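TRNA (guanosine(18)-2'-O)-methyltransferase (Aquifex aeolicus, PDB 1ZJR) catalyses the 2'-O-methylation of guanosine 18 in a subset of tRNAs, taking the methyl group from S-adenosyl-L-methionine. Local coordinates at residues 23-28 against 170-175; 37-42 against 54-59. One frame throughout, in Å; residues are numbered along the deposited sequence.

In the fold
Both contacts join a helix to the central parallel sheet or the turn leading into it; strands 26-31 and 51-57 are neighbours there. Contact 1 ties the start of strand 26-31 to the end of helix 157-174; contact 2 packs helix 36-49 on strand 51-57 and lies, along the chain, inside the long excursion that contact 1 closes. Their centres are 20 Å apart, yet the strands join them directly: Val28 O lies 2.9 Å from Tyr55 N, probably a hydrogen bond, and Ile27 CG2 packs on Tyr55 CD1 at 3.7 Å. Neither contact reaches the predicted S-adenosyl-L-methionine site at Thr103, Ile146 and Leu155. The glycerol about 3 Å from the Phe39 side chain probably comes from the crystallisation liquor.

Contact 1: residues 23-28 against 170-175; sequences QKDLIV and RQREEK
Arg172, on the last turn of its helix, sends its guanidinium group to Gln23, Asp25 and Leu26, where the chain turns into strand 26-31. Its NH2 donates to Asp25 OD2 over 3.0 Å with an N-H...O angle of 147°, and the opposite charges make this a salt bridge. The bond is not flat: OD2 is met from above the carboxylate plane, 40° out of it, and the carboxylate and guanidinium planes stand 42° apart. NE is satisfied separately, by the backbone O of Tyr117, so one guanidinium serves both an acid and a main-chain carbonyl. The remaining nitrogen, NH1, lies 3.7 Å from Gln23 CB, where the two side chains run past each other in opposite directions. Leu26 CB sits 3.9 Å above the middle of one guanidinium face, an apolar lid on a group whose polar reach is at its rim. The arginine gets there because its chain is extended from CG to NE, spanning a backbone separation of 9.2 Å between the CA atoms of Gln23 and Arg172. In segment 23-28, a type I turn from Gln23 to Leu26, closed by Leu26 N to Gln23 O at 3.1 Å, helps, it seems, to place Asp25 for the bridge. A leucine in place of Arg172 would probably leave the carboxylate of Asp25 without its charged mate and the carbonyl of Tyr117 without this donor. Beyond the pair of segments, Met177 touches both Gln23 and Arg172, and Ala168 of the same helix touches Leu26. The arrangement is a salt bridge within a mostly buried contact, its arginine buried and its acid partly exposed, joining the C-terminal end of a helix to the turn that leads into the parallel sheet of the alpha/beta fold of the SPOUT methyltransferases.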
# COMPACT_ATOMS: atom_id res chain seq x y z
N GLN A 23 -8.63 2.95 -4.90
CA GLN A 23 -8.03 4.28 -4.86
C GLN A 23 -6.74 4.21 -5.68
O GLN A 23 -5.67 3.93 -5.13
CB GLN A 23 -7.71 4.67 -3.42
CG GLN A 23 -8.90 4.61 -2.48
CD GLN A 23 -10.00 5.57 -2.88
OE1 GLN A 23 -11.09 5.17 -3.29
NE2 GLN A 23 -9.70 6.86 -2.79
N LYS A 24 -6.83 4.48 -6.97
CA LYS A 24 -5.66 4.39 -7.85
C LYS A 24 -4.58 5.36 -7.42
O LYS A 24 -3.42 5.25 -7.82
CB LYS A 24 -6.06 4.70 -9.29
CG LYS A 24 -6.22 6.17 -9.59
CD LYS A 24 -6.36 6.41 -11.09
CE LYS A 24 -6.29 7.90 -11.41
NZ LYS A 24 -6.41 8.15 -12.88
N ASP A 25 -4.99 6.29 -6.57
CA ASP A 25 -4.18 7.39 -6.05
C ASP A 25 -3.43 7.13 -4.74
O ASP A 25 -2.51 7.88 -4.38
CB ASP A 25 -5.15 8.56 -5.88
CG ASP A 25 -4.45 9.85 -5.67
OD1 ASP A 25 -3.51 10.12 -6.44
OD2 ASP A 25 -4.85 10.58 -4.75
N LEU A 26 -3.83 6.10 -4.01
CA LEU A 26 -3.21 5.77 -2.72
C LEU A 26 -2.26 4.58 -2.92
O LEU A 26 -2.71 3.44 -3.04
CB LEU A 26 -4.30 5.44 -1.71
CG LEU A 26 -3.86 5.19 -0.26
CD1 LEU A 26 -3.09 6.40 0.26
CD2 LEU A 26 -5.09 4.93 0.59
N ILE A 27 -0.96 4.87 -2.95
CA ILE A 27 0.06 3.85 -3.19
C ILE A 27 0.79 3.46 -1.92
O ILE A 27 0.99 4.29 -1.04
CB ILE A 27 1.13 4.38 -4.19
CG1 ILE A 27 0.46 5.04 -5.39
CG2 ILE A 27 2.06 3.24 -4.62
CD1 ILE A 27 -0.41 4.11 -6.21
N VAL A 28 1.18 2.20 -1.82
CA VAL A 28 1.93 1.74 -0.66
C VAL A 28 3.26 1.16 -1.13
O VAL A 28 3.32 0.43 -2.13
CB VAL A 28 1.18 0.64 0.13
CG1 VAL A 28 2.07 0.11 1.26
CG2 VAL A 28 -0.11 1.21 0.72
N ARG A 170 -10.36 6.82 6.50
CA ARG A 170 -11.30 7.72 7.16
C ARG A 170 -11.39 9.05 6.42
O ARG A 170 -12.48 9.55 6.14
CB ARG A 170 -10.87 7.94 8.61
CG ARG A 170 -11.63 9.03 9.34
CD ARG A 170 -10.66 10.01 9.98
NE ARG A 170 -11.19 11.37 10.03
CZ ARG A 170 -10.45 12.45 10.24
NH1 ARG A 170 -9.14 12.34 10.43
NH2 ARG A 170 -11.02 13.65 10.27
N GLN A 171 -10.23 9.62 6.11
CA GLN A 171 -10.19 10.90 5.41
C GLN A 171 -10.84 10.82 4.04
O GLN A 171 -11.68 11.66 3.69
CB GLN A 171 -8.75 11.38 5.28
CG GLN A 171 -8.13 11.84 6.59
CD GLN A 171 -6.70 12.30 6.41
OE1 GLN A 171 -6.32 12.76 5.33
NE2 GLN A 171 -5.90 12.20 7.47
N ARG A 172 -10.48 9.80 3.26
CA ARG A 172 -11.05 9.64 1.92
C ARG A 172 -12.54 9.33 1.97
O ARG A 172 -13.31 9.79 1.12
CB ARG A 172 -10.29 8.55 1.16
CG ARG A 172 -8.85 8.95 0.88
CD ARG A 172 -8.15 8.04 -0.13
NE ARG A 172 -6.88 8.65 -0.54
CZ ARG A 172 -6.47 8.74 -1.80
NH1 ARG A 172 -7.21 8.25 -2.78
NH2 ARG A 172 -5.32 9.34 -2.07
N GLU A 173 -12.95 8.55 2.97
CA GLU A 173 -14.35 8.21 3.12
C GLU A 173 -15.16 9.49 3.33
O GLU A 173 -16.22 9.67 2.74
CB GLU A 173 -14.53 7.27 4.32
CG GLU A 173 -15.96 7.19 4.83
CD GLU A 173 -16.92 6.66 3.79
OE1 GLU A 173 -18.15 6.79 4.00
OE2 GLU A 173 -16.46 6.11 2.77
N GLU A 174 -14.63 10.37 4.18
CA GLU A 174 -15.28 11.63 4.50
C GLU A 174 -15.51 12.51 3.28
O GLU A 174 -16.47 13.29 3.24
CB GLU A 174 -14.46 12.37 5.56
CG GLU A 174 -15.12 13.63 6.10
CD GLU A 174 -14.59 14.03 7.46
OE1 GLU A 174 -14.98 15.11 7.96
OE2 GLU A 174 -13.78 13.26 8.04
N LYS A 175 -14.63 12.39 2.29
CA LYS A 175 -14.76 13.18 1.06
C LYS A 175 -15.51 12.42 -0.03
O LYS A 175 -15.58 12.86 -1.17
CB LYS A 175 -13.38 13.58 0.53
CG LYS A 175 -12.63 14.55 1.42
CD LYS A 175 -11.44 15.15 0.68
CE LYS A 175 -10.67 16.11 1.56
NZ LYS A 175 -9.56 16.76 0.81

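Contact 2: residues 37-42 against 54-59; sequences HNFSAI and LYYYHA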
# COMPACT_ATOMS: atom_id res chain seq x y z
N HIS A 37 4.87 -13.29 6.84
CA HIS A 37 3.60 -13.20 7.55
C HIS A 37 3.19 -11.73 7.62
O HIS A 37 2.03 -11.38 7.38
CB HIS A 37 3.72 -13.78 8.96
CG HIS A 37 2.40 -13.97 9.65
ND1 HIS A 37 1.29 -13.20 9.38
CD2 HIS A 37 2.02 -14.84 10.62
CE1 HIS A 37 0.29 -13.58 10.15
NE2 HIS A 37 0.71 -14.57 10.92
N ASN A 38 4.14 -10.86 7.94
CA ASN A 38 3.84 -9.43 8.00
C ASN A 38 3.54 -8.91 6.60
O ASN A 38 2.63 -8.12 6.41
CB ASN A 38 5.00 -8.62 8.60
CG ASN A 38 5.15 -8.83 10.09
OD1 ASN A 38 4.21 -9.19 10.79
ND2 ASN A 38 6.35 -8.57 10.60
N PHE A 39 4.31 -9.36 5.62
CA PHE A 39 4.08 -8.90 4.25
C PHE A 39 2.68 -9.29 3.76
O PHE A 39 1.97 -8.48 3.17
CB PHE A 39 5.12 -9.47 3.29
CG PHE A 39 5.10 -8.81 1.94
CD1 PHE A 39 5.65 -7.55 1.76
CD2 PHE A 39 4.48 -9.43 0.87
CE1 PHE A 39 5.59 -6.92 0.52
CE2 PHE A 39 4.40 -8.81 -0.38
CZ PHE A 39 4.95 -7.55 -0.55
N SER A 40 2.28 -10.54 4.01
CA SER A 40 0.97 -11.01 3.58
C SER A 40 -0.15 -10.22 4.26
O SER A 40 -1.18 -9.91 3.65
CB SER A 40 0.81 -12.50 3.87
OG SER A 40 1.86 -13.25 3.28
N ALA A 41 0.06 -9.90 5.53
CA ALA A 41 -0.93 -9.14 6.29
C ALA A 41 -1.07 -7.75 5.68
O ALA A 41 -2.16 -7.21 5.60
CB ALA A 41 -0.51 -9.04 7.76
N ILE A 42 0.05 -7.18 5.24
CA ILE A 42 0.04 -5.86 4.62
C ILE A 42 -0.72 -5.91 3.30
O ILE A 42 -1.45 -4.98 2.97
CB ILE A 42 1.49 -5.35 4.39
CG1 ILE A 42 2.10 -4.97 5.74
CG2 ILE A 42 1.49 -4.16 3.42
CD1 ILE A 42 3.57 -4.56 5.68
N LEU A 54 0.90 -1.90 -4.80
CA LEU A 54 1.81 -2.14 -3.68
C LEU A 54 3.18 -2.45 -4.29
O LEU A 54 3.32 -3.42 -5.03
CB LEU A 54 1.36 -3.36 -2.86
CG LEU A 54 1.76 -3.54 -1.39
CD1 LEU A 54 1.98 -5.02 -1.14
CD2 LEU A 54 2.99 -2.75 -1.00
N TYR A 55 4.17 -1.62 -3.99
CA TYR A 55 5.53 -1.84 -4.48
C TYR A 55 6.35 -2.29 -3.29
O TYR A 55 6.01 -1.97 -2.15
CB TYR A 55 6.12 -0.54 -5.03
CG TYR A 55 5.41 -0.03 -6.27
CD1 TYR A 55 4.21 0.67 -6.18
CD2 TYR A 55 5.94 -0.28 -7.54
CE1 TYR A 55 3.55 1.11 -7.32
CE2 TYR A 55 5.29 0.17 -8.69
CZ TYR A 55 4.09 0.86 -8.57
OH TYR A 55 3.43 1.29 -9.69
N TYR A 56 7.42 -3.04 -3.55
CA TYR A 56 8.25 -3.50 -2.45
C TYR A 56 9.71 -3.66 -2.84
O TYR A 56 10.04 -3.90 -4.01
CB TYR A 56 7.70 -4.82 -1.89
CG TYR A 56 7.95 -6.03 -2.75
CD1 TYR A 56 9.08 -6.83 -2.55
CD2 TYR A 56 7.05 -6.40 -3.75
CE1 TYR A 56 9.30 -7.97 -3.32
CE2 TYR A 56 7.26 -7.54 -4.52
CZ TYR A 56 8.39 -8.32 -4.30
OH TYR A 56 8.58 -9.45 -5.05
N TYR A 57 10.58 -3.51 -1.85
CA TYR A 57 12.02 -3.64 -2.02
C TYR A 57 12.44 -4.65 -0.96
O TYR A 57 12.08 -4.51 0.21
CB TYR A 57 12.67 -2.28 -1.75
CG TYR A 57 14.19 -2.27 -1.72
CD1 TYR A 57 14.87 -1.84 -0.58
CD2 TYR A 57 14.93 -2.61 -2.85
CE1 TYR A 57 16.26 -1.74 -0.57
CE2 TYR A 57 16.32 -2.52 -2.85
CZ TYR A 57 16.98 -2.07 -1.71
OH TYR A 57 18.35 -1.96 -1.70
N HIS A 58 13.19 -5.68 -1.34
CA HIS A 58 13.60 -6.67 -0.35
C HIS A 58 15.04 -7.15 -0.52
O HIS A 58 15.62 -7.07 -1.60
CB HIS A 58 12.63 -7.86 -0.38
CG HIS A 58 12.86 -8.85 0.71
ND1 HIS A 58 12.95 -8.49 2.04
CD2 HIS A 58 13.01 -10.20 0.67
CE1 HIS A 58 13.15 -9.57 2.77
NE2 HIS A 58 13.19 -10.62 1.96
N ALA A 59 15.60 -7.66 0.58
CA ALA A 59 16.97 -8.16 0.60
C ALA A 59 17.22 -9.22 -0.46
O ALA A 59 16.31 -9.98 -0.82
CB ALA A 59 17.29 -8.71 1.99
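Segment 37-42 of helix 36-49 and the strand part of 54-59 come closest at Phe39 and Tyr56, whose CA atoms are 9.6 Å apart, a gap bridged by side chains with no hydrogen bond between the segments. They belong to the beta-alpha-beta unit of strand 26-31, helix 36-49 and strand 51-57. Phe39 does most of the bridging: its CG is anti to the backbone N (chi1 -168°), and the far end of the ring reaches the strand. There CE1 meets Tyr56 CB at 3.8 Å, while CZ meets Leu54 CD1 at 3.9 Å, the leucine coming from the opposite direction. The two rings form a T-shaped pair, the edge of Phe39 turned to the face of Tyr56, with centroids 5.4 Å apart and planes at 67°. The OH of Tyr56 is hydrogen-bonded to the carbonyl O of Lys62. Across the contact, then, the chemistry is apolar and aromatic: shape and ring-edge electrostatics probably hold helix to sheet, while the tyrosine's one polar side-chain group is satisfied by the main chain at Lys62.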